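PDB 3T6Q: CD180 antigen from Mus musculus, which may cooperate with MD-1 and TLR4 in the innate immune response of B cells to bacterial lipopolysaccharide, leading to NF-kappa-B activation. Local coordinates for residues N260-F266 with L283-H289; L300-L306 with N323-L327; H434-S440 with L456-P462. The contacts are given in a common frame with arbitrary orientation. Residues are numbered along the deposited sequence.

Interaction 1: residues N260-F266 with L283-H289; sequences NLQKHYF and LDLTATH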
loop_
_atom_site.group_PDB
_atom_site.type_symbol
_atom_site.label_atom_id
_atom_site.label_comp_id
_atom_site.label_asym_id
_atom_site.label_seq_id
_atom_site.Cartn_x
_atom_site.Cartn_y
_atom_site.Cartn_z
ATOM N N ASN A 260 -5.163 14.215 -25.452
ATOM C CA ASN A 260 -4.806 12.854 -25.880
ATOM C C ASN A 260 -5.956 11.953 -25.456
ATOM O O ASN A 260 -6.411 12.008 -24.288
ATOM C CB ASN A 260 -3.468 12.429 -25.196
ATOM C CG ASN A 260 -2.996 11.048 -25.676
ATOM O OD1 ASN A 260 -3.682 10.056 -25.465
ATOM N ND2 ASN A 260 -1.851 10.995 -26.291
ATOM N N LEU A 261 -6.458 11.137 -26.383
ATOM C CA LEU A 261 -7.519 10.208 -26.107
ATOM C C LEU A 261 -7.133 8.776 -26.530
ATOM O O LEU A 261 -7.982 7.996 -26.970
ATOM C CB LEU A 261 -8.795 10.674 -26.876
ATOM C CG LEU A 261 -9.448 11.907 -26.226
ATOM C CD1 LEU A 261 -10.392 12.683 -27.137
ATOM C CD2 LEU A 261 -10.159 11.485 -24.915
ATOM N N GLN A 262 -5.856 8.437 -26.417
ATOM C CA GLN A 262 -5.422 7.140 -26.950
ATOM C C GLN A 262 -6.192 5.933 -26.365
ATOM O O GLN A 262 -6.599 5.950 -25.184
ATOM C CB GLN A 262 -3.906 6.978 -26.731
ATOM C CG GLN A 262 -3.508 6.786 -25.246
ATOM C CD GLN A 262 -2.218 5.961 -25.104
ATOM O OE1 GLN A 262 -1.242 6.207 -25.781
ATOM N NE2 GLN A 262 -2.232 4.985 -24.215
ATOM N N LYS A 263 -6.385 4.914 -27.208
ATOM C CA LYS A 263 -6.859 3.574 -26.813
ATOM C C LYS A 263 -8.312 3.527 -26.405
ATOM O O LYS A 263 -8.801 2.470 -26.054
ATOM C CB LYS A 263 -5.963 2.920 -25.759
ATOM C CG LYS A 263 -4.549 2.654 -26.288
ATOM C CD LYS A 263 -3.900 1.464 -25.588
ATOM C CE LYS A 263 -2.634 1.049 -26.347
ATOM N NZ LYS A 263 -2.923 0.143 -27.486
ATOM N N HIS A 264 -9.013 4.667 -26.429
ATOM C CA HIS A 264 -10.477 4.596 -26.333
ATOM C C HIS A 264 -11.054 4.028 -27.581
ATOM O O HIS A 264 -10.430 4.093 -28.671
ATOM C CB HIS A 264 -11.097 5.976 -26.032
ATOM C CG HIS A 264 -10.794 6.457 -24.640
ATOM N ND1 HIS A 264 -11.432 5.953 -23.546
ATOM C CD2 HIS A 264 -9.845 7.357 -24.172
ATOM C CE1 HIS A 264 -10.943 6.534 -22.440
ATOM N NE2 HIS A 264 -9.951 7.386 -22.816
ATOM N N TYR A 265 -12.253 3.472 -27.462
ATOM C CA TYR A 265 -12.853 2.779 -28.599
ATOM C C TYR A 265 -13.709 3.725 -29.447
ATOM O O TYR A 265 -14.898 3.891 -29.180
ATOM C CB TYR A 265 -13.662 1.581 -28.108
ATOM C CG TYR A 265 -14.115 0.618 -29.188
ATOM C CD1 TYR A 265 -15.483 0.374 -29.402
ATOM C CD2 TYR A 265 -13.186 -0.056 -29.995
ATOM C CE1 TYR A 265 -15.905 -0.514 -30.377
ATOM C CE2 TYR A 265 -13.606 -0.954 -30.973
ATOM C CZ TYR A 265 -14.965 -1.167 -31.153
ATOM O OH TYR A 265 -15.398 -2.041 -32.111
ATOM N N PHE A 266 -13.090 4.336 -30.467
ATOM C CA PHE A 266 -13.784 5.238 -31.373
ATOM C C PHE A 266 -14.458 4.558 -32.582
ATOM O O PHE A 266 -15.525 4.999 -32.969
ATOM C CB PHE A 266 -12.873 6.367 -31.880
ATOM C CG PHE A 266 -12.641 7.499 -30.882
ATOM C CD1 PHE A 266 -13.250 8.763 -31.072
ATOM C CD2 PHE A 266 -11.761 7.356 -29.795
ATOM C CE1 PHE A 266 -12.987 9.824 -30.167
ATOM C CE2 PHE A 266 -11.495 8.408 -28.902
ATOM C CZ PHE A 266 -12.121 9.637 -29.080
ATOM N N LEU A 283 -4.643 17.139 -31.362
ATOM C CA LEU A 283 -5.538 16.038 -30.979
ATOM C C LEU A 283 -4.819 14.707 -31.253
ATOM O O LEU A 283 -4.294 14.461 -32.363
ATOM C CB LEU A 283 -6.879 16.102 -31.746
ATOM C CG LEU A 283 -7.779 14.858 -31.752
ATOM C CD1 LEU A 283 -8.283 14.639 -30.324
ATOM C CD2 LEU A 283 -8.914 15.170 -32.709
ATOM N N ASP A 284 -4.786 13.862 -30.240
ATOM C CA ASP A 284 -4.087 12.560 -30.370
ATOM C C ASP A 284 -5.083 11.407 -30.253
ATOM O O ASP A 284 -5.639 11.161 -29.171
ATOM C CB ASP A 284 -3.001 12.420 -29.290
ATOM C CG ASP A 284 -2.041 11.259 -29.575
ATOM O OD1 ASP A 284 -2.520 10.147 -29.960
ATOM O OD2 ASP A 284 -0.807 11.486 -29.462
ATOM N N LEU A 285 -5.262 10.665 -31.344
ATOM C CA LEU A 285 -6.197 9.513 -31.368
ATOM C C LEU A 285 -5.461 8.186 -31.616
ATOM O O LEU A 285 -5.964 7.310 -32.326
ATOM C CB LEU A 285 -7.269 9.764 -32.412
ATOM C CG LEU A 285 -8.180 10.995 -32.132
ATOM C CD1 LEU A 285 -9.025 11.313 -33.366
ATOM C CD2 LEU A 285 -9.100 10.736 -30.934
ATOM N N THR A 286 -4.258 8.069 -31.040
ATOM C CA THR A 286 -3.416 6.881 -31.177
ATOM C C THR A 286 -4.170 5.610 -30.760
ATOM O O THR A 286 -4.774 5.562 -29.661
ATOM C CB THR A 286 -2.143 7.005 -30.327
ATOM O OG1 THR A 286 -1.337 8.055 -30.845
ATOM C CG2 THR A 286 -1.312 5.651 -30.405
ATOM N N ALA A 287 -4.183 4.625 -31.644
ATOM C CA ALA A 287 -4.711 3.274 -31.313
ATOM C C ALA A 287 -6.169 3.294 -30.825
ATOM O O ALA A 287 -6.488 2.638 -29.830
ATOM C CB ALA A 287 -3.803 2.592 -30.289
ATOM N N THR A 288 -7.039 3.999 -31.536
ATOM C CA THR A 288 -8.433 4.141 -31.119
ATOM C C THR A 288 -9.380 3.293 -31.963
ATOM O O THR A 288 -10.613 3.532 -31.973
ATOM C CB THR A 288 -8.908 5.628 -31.161
ATOM O OG1 THR A 288 -8.570 6.229 -32.436
ATOM C CG2 THR A 288 -8.288 6.416 -29.945
ATOM N N HIS A 289 -8.827 2.280 -32.639
ATOM C CA HIS A 289 -9.605 1.345 -33.527
ATOM C C HIS A 289 -10.295 2.017 -34.693
ATOM O O HIS A 289 -11.319 1.543 -35.175
ATOM C CB HIS A 289 -10.602 0.547 -32.705
ATOM C CG HIS A 289 -9.970 -0.150 -31.535
ATOM N ND1 HIS A 289 -9.510 -1.421 -31.610
ATOM C CD2 HIS A 289 -9.636 0.320 -30.252
ATOM C CE1 HIS A 289 -8.957 -1.766 -30.424
ATOM N NE2 HIS A 289 -9.046 -0.703 -29.594
HETATM O O HOH W 1 -5.746 0.158 -28.664
HETATM O O HOH W 2 -7.829 -0.023 -26.914
#
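The two backbones run side by side as successive coils. A parallel bridge pairs Asn260 with Asp284, their CA atoms 4.6 Å apart; it includes Leu261 N to Asp284 O (2.9 Å), and beyond it two more backbone hydrogen bonds follow, Lys263 N to Thr286 O (3.0 Å) and Phe266 N to Thr288 O (3.0 Å). The type II turn from Leu261 to His264 bends the first backbone as it leaves the sheet. Asn260 OD1 and Asp284 OD1 each accept from the backbone N two residues on, giving Asx turns. Inside, Leu285 CD2 sits over the Phe266 ring, 4.0 Å from its centroid, in a CH-pi contact, and also meets Leu261 CB at 4.1 Å. At the far end Tyr265 points its ring edge at the His289 face. One water joins Lys263 NZ, also salt-bridged to Glu236, to Ala287 O. Gln262 NE2 hydrogen-bonds to the backbone of the Lymphocyte antigen 86 chain, which also packs on Thr286 and Ala287. Thr288, where a leucine-rich repeat usually has its asparagine, turns OG1 back to Leu285 O (2.8 Å). Such coil-on-coil stacking typifies the leucine-rich repeat solenoid, here where loops leave the concave sheet and meet the partner.

Interaction 2: residues L300-L306 with N323-L327; sequences LSTLKKL and NFPSL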
loop_
_atom_site.group_PDB
_atom_site.type_symbol
_atom_site.label_atom_id
_atom_site.label_comp_id
_atom_site.label_asym_id
_atom_site.label_seq_id
_atom_site.Cartn_x
_atom_site.Cartn_y
_atom_site.Cartn_z
ATOM N N LEU A 300 -12.957 20.625 -36.095
ATOM C CA LEU A 300 -11.512 20.473 -36.158
ATOM C C LEU A 300 -10.968 21.295 -37.311
ATOM O O LEU A 300 -9.857 21.082 -37.759
ATOM C CB LEU A 300 -11.152 18.968 -36.352
ATOM C CG LEU A 300 -11.641 18.043 -35.230
ATOM C CD1 LEU A 300 -11.292 16.606 -35.623
ATOM C CD2 LEU A 300 -10.999 18.343 -33.860
ATOM N N SER A 301 -11.752 22.254 -37.816
ATOM C CA SER A 301 -11.295 22.998 -38.990
ATOM C C SER A 301 -10.052 23.906 -38.716
ATOM O O SER A 301 -9.357 24.321 -39.669
ATOM C CB SER A 301 -12.482 23.821 -39.542
ATOM O OG SER A 301 -12.614 24.975 -38.738
ATOM N N THR A 302 -9.795 24.243 -37.447
ATOM C CA THR A 302 -8.580 25.013 -37.046
ATOM C C THR A 302 -7.546 24.217 -36.226
ATOM O O THR A 302 -6.555 24.783 -35.747
ATOM C CB THR A 302 -8.909 26.376 -36.359
ATOM O OG1 THR A 302 -9.427 26.141 -35.046
ATOM C CG2 THR A 302 -9.965 27.197 -37.176
ATOM N N LEU A 303 -7.731 22.888 -36.130
ATOM C CA LEU A 303 -6.737 22.018 -35.520
ATOM C C LEU A 303 -5.403 22.123 -36.274
ATOM O O LEU A 303 -5.408 22.140 -37.511
ATOM C CB LEU A 303 -7.231 20.536 -35.591
ATOM C CG LEU A 303 -6.416 19.520 -34.796
ATOM C CD1 LEU A 303 -6.691 19.700 -33.310
ATOM C CD2 LEU A 303 -6.785 18.126 -35.326
ATOM N N LYS A 304 -4.283 22.174 -35.536
ATOM C CA LYS A 304 -2.959 22.249 -36.155
ATOM C C LYS A 304 -2.225 20.884 -36.232
ATOM O O LYS A 304 -1.492 20.609 -37.199
ATOM C CB LYS A 304 -2.095 23.277 -35.412
ATOM C CG LYS A 304 -2.778 24.655 -35.251
ATOM C CD LYS A 304 -3.180 25.284 -36.592
ATOM C CE LYS A 304 -3.525 26.788 -36.389
ATOM N NZ LYS A 304 -4.660 26.856 -35.419
ATOM N N LYS A 305 -2.403 20.053 -35.215
ATOM C CA LYS A 305 -1.639 18.779 -35.142
ATOM C C LYS A 305 -2.602 17.643 -34.876
ATOM O O LYS A 305 -3.445 17.746 -33.979
ATOM C CB LYS A 305 -0.546 18.808 -34.055
ATOM C CG LYS A 305 0.386 20.022 -34.195
ATOM C CD LYS A 305 1.621 19.932 -33.282
ATOM C CE LYS A 305 2.431 21.212 -33.292
ATOM N NZ LYS A 305 3.810 20.932 -32.793
ATOM N N LEU A 306 -2.457 16.563 -35.639
ATOM C CA LEU A 306 -3.330 15.417 -35.516
ATOM C C LEU A 306 -2.497 14.120 -35.518
ATOM O O LEU A 306 -1.620 13.931 -36.370
ATOM C CB LEU A 306 -4.357 15.384 -36.675
ATOM C CG LEU A 306 -5.373 14.230 -36.717
ATOM C CD1 LEU A 306 -6.287 14.194 -35.472
ATOM C CD2 LEU A 306 -6.201 14.278 -38.017
ATOM N N ASN A 323 -11.568 17.434 -43.689
ATOM C CA ASN A 323 -11.905 17.798 -42.310
ATOM C C ASN A 323 -10.896 18.731 -41.624
ATOM O O ASN A 323 -11.227 19.364 -40.635
ATOM C CB ASN A 323 -11.998 16.557 -41.448
ATOM C CG ASN A 323 -13.171 15.690 -41.817
ATOM O OD1 ASN A 323 -14.244 16.187 -42.188
ATOM N ND2 ASN A 323 -12.983 14.369 -41.710
ATOM N N PHE A 324 -9.649 18.764 -42.098
ATOM C CA PHE A 324 -8.583 19.415 -41.307
ATOM C C PHE A 324 -7.791 20.436 -42.125
ATOM O O PHE A 324 -6.557 20.293 -42.235
ATOM C CB PHE A 324 -7.606 18.358 -40.756
ATOM C CG PHE A 324 -8.276 17.094 -40.288
ATOM C CD1 PHE A 324 -9.033 17.094 -39.132
ATOM C CD2 PHE A 324 -8.121 15.912 -41.006
ATOM C CE1 PHE A 324 -9.644 15.939 -38.676
ATOM C CE2 PHE A 324 -8.716 14.749 -40.551
ATOM C CZ PHE A 324 -9.487 14.769 -39.401
ATOM N N PRO A 325 -8.460 21.469 -42.671
ATOM C CA PRO A 325 -7.715 22.363 -43.574
ATOM C C PRO A 325 -6.570 23.172 -42.922
ATOM O O PRO A 325 -5.666 23.641 -43.659
ATOM C CB PRO A 325 -8.795 23.313 -44.108
ATOM C CG PRO A 325 -9.873 23.294 -43.055
ATOM C CD PRO A 325 -9.869 21.884 -42.534
ATOM N N SER A 326 -6.565 23.319 -41.585
ATOM C CA SER A 326 -5.478 24.093 -40.937
ATOM C C SER A 326 -4.250 23.246 -40.545
ATOM O O SER A 326 -3.248 23.794 -40.063
ATOM C CB SER A 326 -5.992 24.848 -39.686
ATOM O OG SER A 326 -7.066 25.676 -40.062
ATOM N N LEU A 327 -4.302 21.924 -40.734
ATOM C CA LEU A 327 -3.207 21.069 -40.206
ATOM C C LEU A 327 -1.806 21.456 -40.642
ATOM O O LEU A 327 -1.562 21.684 -41.841
ATOM C CB LEU A 327 -3.365 19.606 -40.605
ATOM C CG LEU A 327 -4.150 18.607 -39.790
ATOM C CD1 LEU A 327 -3.698 17.185 -40.175
ATOM C CD2 LEU A 327 -4.142 18.857 -38.287
HETATM O O HOH W 3 -13.509 19.695 -39.018
HETATM O O HOH W 4 -7.489 21.741 -39.366
HETATM O O HOH W 5 -6.113 27.843 -38.350
#
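Residues 323-327 form the approach to one strand of the leucine-rich repeat solenoid, and they stack on the equivalent approach, 300-306, of the previous coil, which runs on into strand 305-307. Begin at Asn323: its O accepts from a water (2.8 Å) that in turn accepts from Leu300 N (3.1 Å), while its side chain reaches back to Leu297 N and Pro294 O. Phe324 comes next and fills the interior. Leu306 CD2 lies over the ring face, 3.6 Å from the centroid, a close CH-pi contact, and Leu300 CD1 meets the ring edge at CE1 (3.5 Å). With Phe324 the chain enters a type I turn that ends at Leu327, next to the type I turn from Leu300 to Leu303 in the coil before. Pro325, at the surface, rests its CG 3.6 Å from Ser301 O. Ser326 is the polar centre of the contact. Its N donates to a water (2.9 Å) that itself donates to both Leu300 O (2.9 Å) and Leu303 O (2.8 Å), so that a single solvent molecule bridges the two turns where their backbones do not pair directly. The one direct hydrogen bond between the two segments belongs to the serine hydroxyl: Ser326 OG donates to Ser301 O at 2.7 Å, and the same OG accepts from another water at 2.9 Å. Leu327 then turns inward, extending the column of leucines through the core: its CD2 packs 4.0 Å from Leu303 CD2 and 3.8 Å from Leu306 CB.

Interaction 3: residues H434-S440 with L456-P462; sequences HSLLDIS and LQGNHFP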
loop_
_atom_site.group_PDB
_atom_site.type_symbol
_atom_site.label_atom_id
_atom_site.label_comp_id
_atom_site.label_asym_id
_atom_site.label_seq_id
_atom_site.Cartn_x
_atom_site.Cartn_y
_atom_site.Cartn_z
ATOM N N HIS A 434 19.960 1.454 -44.546
ATOM C CA HIS A 434 19.334 0.192 -45.066
ATOM C C HIS A 434 18.347 0.316 -46.202
ATOM O O HIS A 434 17.514 -0.556 -46.386
ATOM C CB HIS A 434 18.749 -0.609 -43.887
ATOM C CG HIS A 434 19.765 -0.906 -42.836
ATOM N ND1 HIS A 434 20.375 -2.120 -42.726
ATOM C CD2 HIS A 434 20.293 -0.112 -41.845
ATOM C CE1 HIS A 434 21.244 -2.087 -41.707
ATOM N NE2 HIS A 434 21.197 -0.860 -41.163
ATOM N N SER A 435 18.443 1.367 -47.029
ATOM C CA SER A 435 17.541 1.532 -48.168
ATOM C C SER A 435 18.036 0.642 -49.343
ATOM O O SER A 435 17.349 0.454 -50.336
ATOM C CB SER A 435 17.480 3.014 -48.587
ATOM O OG SER A 435 16.757 3.790 -47.607
ATOM N N LEU A 436 19.270 0.149 -49.213
ATOM C CA LEU A 436 19.907 -0.781 -50.164
ATOM C C LEU A 436 20.088 -0.165 -51.536
ATOM O O LEU A 436 19.812 -0.814 -52.529
ATOM C CB LEU A 436 19.158 -2.128 -50.266
ATOM C CG LEU A 436 18.851 -2.844 -48.955
ATOM C CD1 LEU A 436 18.228 -4.220 -49.185
ATOM C CD2 LEU A 436 20.083 -2.924 -48.060
ATOM N N LEU A 437 20.529 1.095 -51.583
ATOM C CA LEU A 437 20.797 1.789 -52.845
ATOM C C LEU A 437 22.219 1.479 -53.278
ATOM O O LEU A 437 23.055 1.136 -52.452
ATOM C CB LEU A 437 20.678 3.308 -52.678
ATOM C CG LEU A 437 19.257 3.825 -52.499
ATOM C CD1 LEU A 437 19.388 5.209 -51.901
ATOM C CD2 LEU A 437 18.514 3.862 -53.821
ATOM N N ASP A 438 22.480 1.634 -54.572
ATOM C CA ASP A 438 23.836 1.490 -55.096
ATOM C C ASP A 438 24.448 2.895 -55.079
ATOM O O ASP A 438 24.082 3.781 -55.859
ATOM C CB ASP A 438 23.798 0.928 -56.507
ATOM C CG ASP A 438 25.170 0.920 -57.190
ATOM O OD1 ASP A 438 25.201 0.606 -58.388
ATOM O OD2 ASP A 438 26.208 1.218 -56.562
ATOM N N ILE A 439 25.384 3.085 -54.178
ATOM C CA ILE A 439 25.882 4.431 -53.911
ATOM C C ILE A 439 26.976 4.803 -54.902
ATOM O O ILE A 439 27.618 5.862 -54.767
ATOM C CB ILE A 439 26.401 4.545 -52.465
ATOM C CG1 ILE A 439 25.339 4.069 -51.469
ATOM C CG2 ILE A 439 26.773 5.985 -52.122
ATOM C CD1 ILE A 439 24.017 4.812 -51.630
ATOM N N SER A 440 27.212 3.963 -55.907
ATOM C CA SER A 440 28.242 4.332 -56.894
ATOM C C SER A 440 27.660 5.174 -58.055
ATOM O O SER A 440 28.433 5.809 -58.799
ATOM C CB SER A 440 28.944 3.082 -57.440
ATOM O OG SER A 440 28.055 2.380 -58.292
ATOM N N LEU A 456 23.941 6.761 -44.605
ATOM C CA LEU A 456 23.886 5.617 -45.506
ATOM C C LEU A 456 24.338 4.333 -44.861
ATOM O O LEU A 456 24.890 3.441 -45.543
ATOM C CB LEU A 456 24.770 5.879 -46.715
ATOM C CG LEU A 456 24.393 7.018 -47.651
ATOM C CD1 LEU A 456 25.456 7.152 -48.702
ATOM C CD2 LEU A 456 23.034 6.758 -48.297
ATOM N N GLN A 457 24.106 4.190 -43.560
ATOM C CA GLN A 457 24.436 2.955 -42.903
ATOM C C GLN A 457 23.742 1.791 -43.610
ATOM O O GLN A 457 22.563 1.894 -43.980
ATOM C CB GLN A 457 23.985 3.030 -41.446
ATOM C CG GLN A 457 24.401 1.839 -40.629
ATOM C CD GLN A 457 23.892 1.876 -39.204
ATOM O OE1 GLN A 457 23.156 0.990 -38.781
ATOM N NE2 GLN A 457 24.303 2.874 -38.456
ATOM N N GLY A 458 24.448 0.662 -43.784
ATOM C CA GLY A 458 23.821 -0.517 -44.419
ATOM C C GLY A 458 23.486 -0.460 -45.915
ATOM O O GLY A 458 22.651 -1.237 -46.399
ATOM N N ASN A 459 24.106 0.440 -46.673
ATOM C CA ASN A 459 23.966 0.408 -48.125
ATOM C C ASN A 459 25.222 -0.271 -48.710
ATOM O O ASN A 459 25.995 -0.857 -47.941
ATOM C CB ASN A 459 23.763 1.800 -48.703
ATOM C CG ASN A 459 22.403 2.370 -48.336
ATOM O OD1 ASN A 459 21.456 2.241 -49.091
ATOM N ND2 ASN A 459 22.299 2.941 -47.141
ATOM N N HIS A 460 25.443 -0.164 -50.028
ATOM C CA HIS A 460 26.561 -0.907 -50.679
ATOM C C HIS A 460 27.191 -0.253 -51.869
ATOM O O HIS A 460 26.577 0.581 -52.570
ATOM C CB HIS A 460 26.116 -2.310 -51.080
ATOM C CG HIS A 460 25.183 -2.328 -52.269
ATOM N ND1 HIS A 460 25.615 -2.570 -53.538
ATOM C CD2 HIS A 460 23.802 -2.113 -52.355
ATOM C CE1 HIS A 460 24.569 -2.509 -54.385
ATOM N NE2 HIS A 460 23.456 -2.238 -53.660
ATOM N N PHE A 461 28.441 -0.650 -52.117
ATOM C CA PHE A 461 29.152 -0.238 -53.301
ATOM C C PHE A 461 29.535 -1.509 -54.053
ATOM O O PHE A 461 29.789 -2.544 -53.417
ATOM C CB PHE A 461 30.420 0.541 -52.933
ATOM C CG PHE A 461 30.163 1.926 -52.399
ATOM C CD1 PHE A 461 30.307 3.045 -53.212
ATOM C CD2 PHE A 461 29.794 2.111 -51.073
ATOM C CE1 PHE A 461 30.084 4.324 -52.696
ATOM C CE2 PHE A 461 29.564 3.374 -50.556
ATOM C CZ PHE A 461 29.703 4.484 -51.372
ATOM N N PRO A 462 29.601 -1.430 -55.393
ATOM C CA PRO A 462 30.012 -2.614 -56.155
ATOM C C PRO A 462 31.367 -3.132 -55.634
ATOM O O PRO A 462 32.317 -2.354 -55.534
ATOM C CB PRO A 462 30.137 -2.083 -57.594
ATOM C CG PRO A 462 29.259 -0.879 -57.636
ATOM C CD PRO A 462 29.339 -0.265 -56.269
#
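Start with Asn459, the side chain whose polar atoms knit these two loops together. Its OD1 accepts from Leu437 N of the preceding coil (2.9 Å), and Leu436 N lies 3.0 Å from the same OD1. Its ND2 donates to Leu456 O (3.1 Å), across the type II turn from Leu456 to Asn459, and also serves Leu432 O just ahead of the other loop. Two backbone bonds flank it. His434 N gives a short one to Gln457 O (2.7 Å), and further along Ile439 N donates to His460 O (3.2 Å) in an essentially straight line beside the single bridge between Asp438 and His460. Asn459 holds the consensus asparagine position of a leucine-rich repeat, and linking one coil's backbone to the next is what the asparagine ladder does in this solenoid. Asp438 OD2 is satisfied within its own segment: it accepts from Ser440 N (3.0 Å), making an Asx turn, and from Ser440 OG (2.8 Å). Ser435 OG finds its main partner outside, at Thr410 O. The apolar contacts fill in around these bonds. Ile439 reaches into the core, its CB 3.8 Å from the centroid of the Phe461 ring in a CH-pi contact and its CG2 3.8 Å from Leu456 CD1. Near the start of the loops, Gly458 CA sits over the imidazole of His434, 4.1 Å from its centroid; with no CB on the glycine, nothing collides with that ring, which also stacks on Phe409.

Following the chain from the N terminus, the first of the three contacts is interaction 1, well into the solenoid, where 283-289 lies against 260-266 and closes one coil. Interaction 2 follows, closing a later coil as 323-327 meets 300-306. These two are in series but touch: strands 282-284 and 305-307 are neighbours in the long sheet, with Leu283 N 2.9 Å from Lys305 O, probably hydrogen-bonded, and Leu283 packing on Leu300. Interaction 3 closes its coil far along the arc, its centre 38 Å from that of interaction 1 and 39 Å from that of interaction 2. None nests in or crosses another; interactions 1 and 3 join loops leaving the sheet, interaction 2 those entering it.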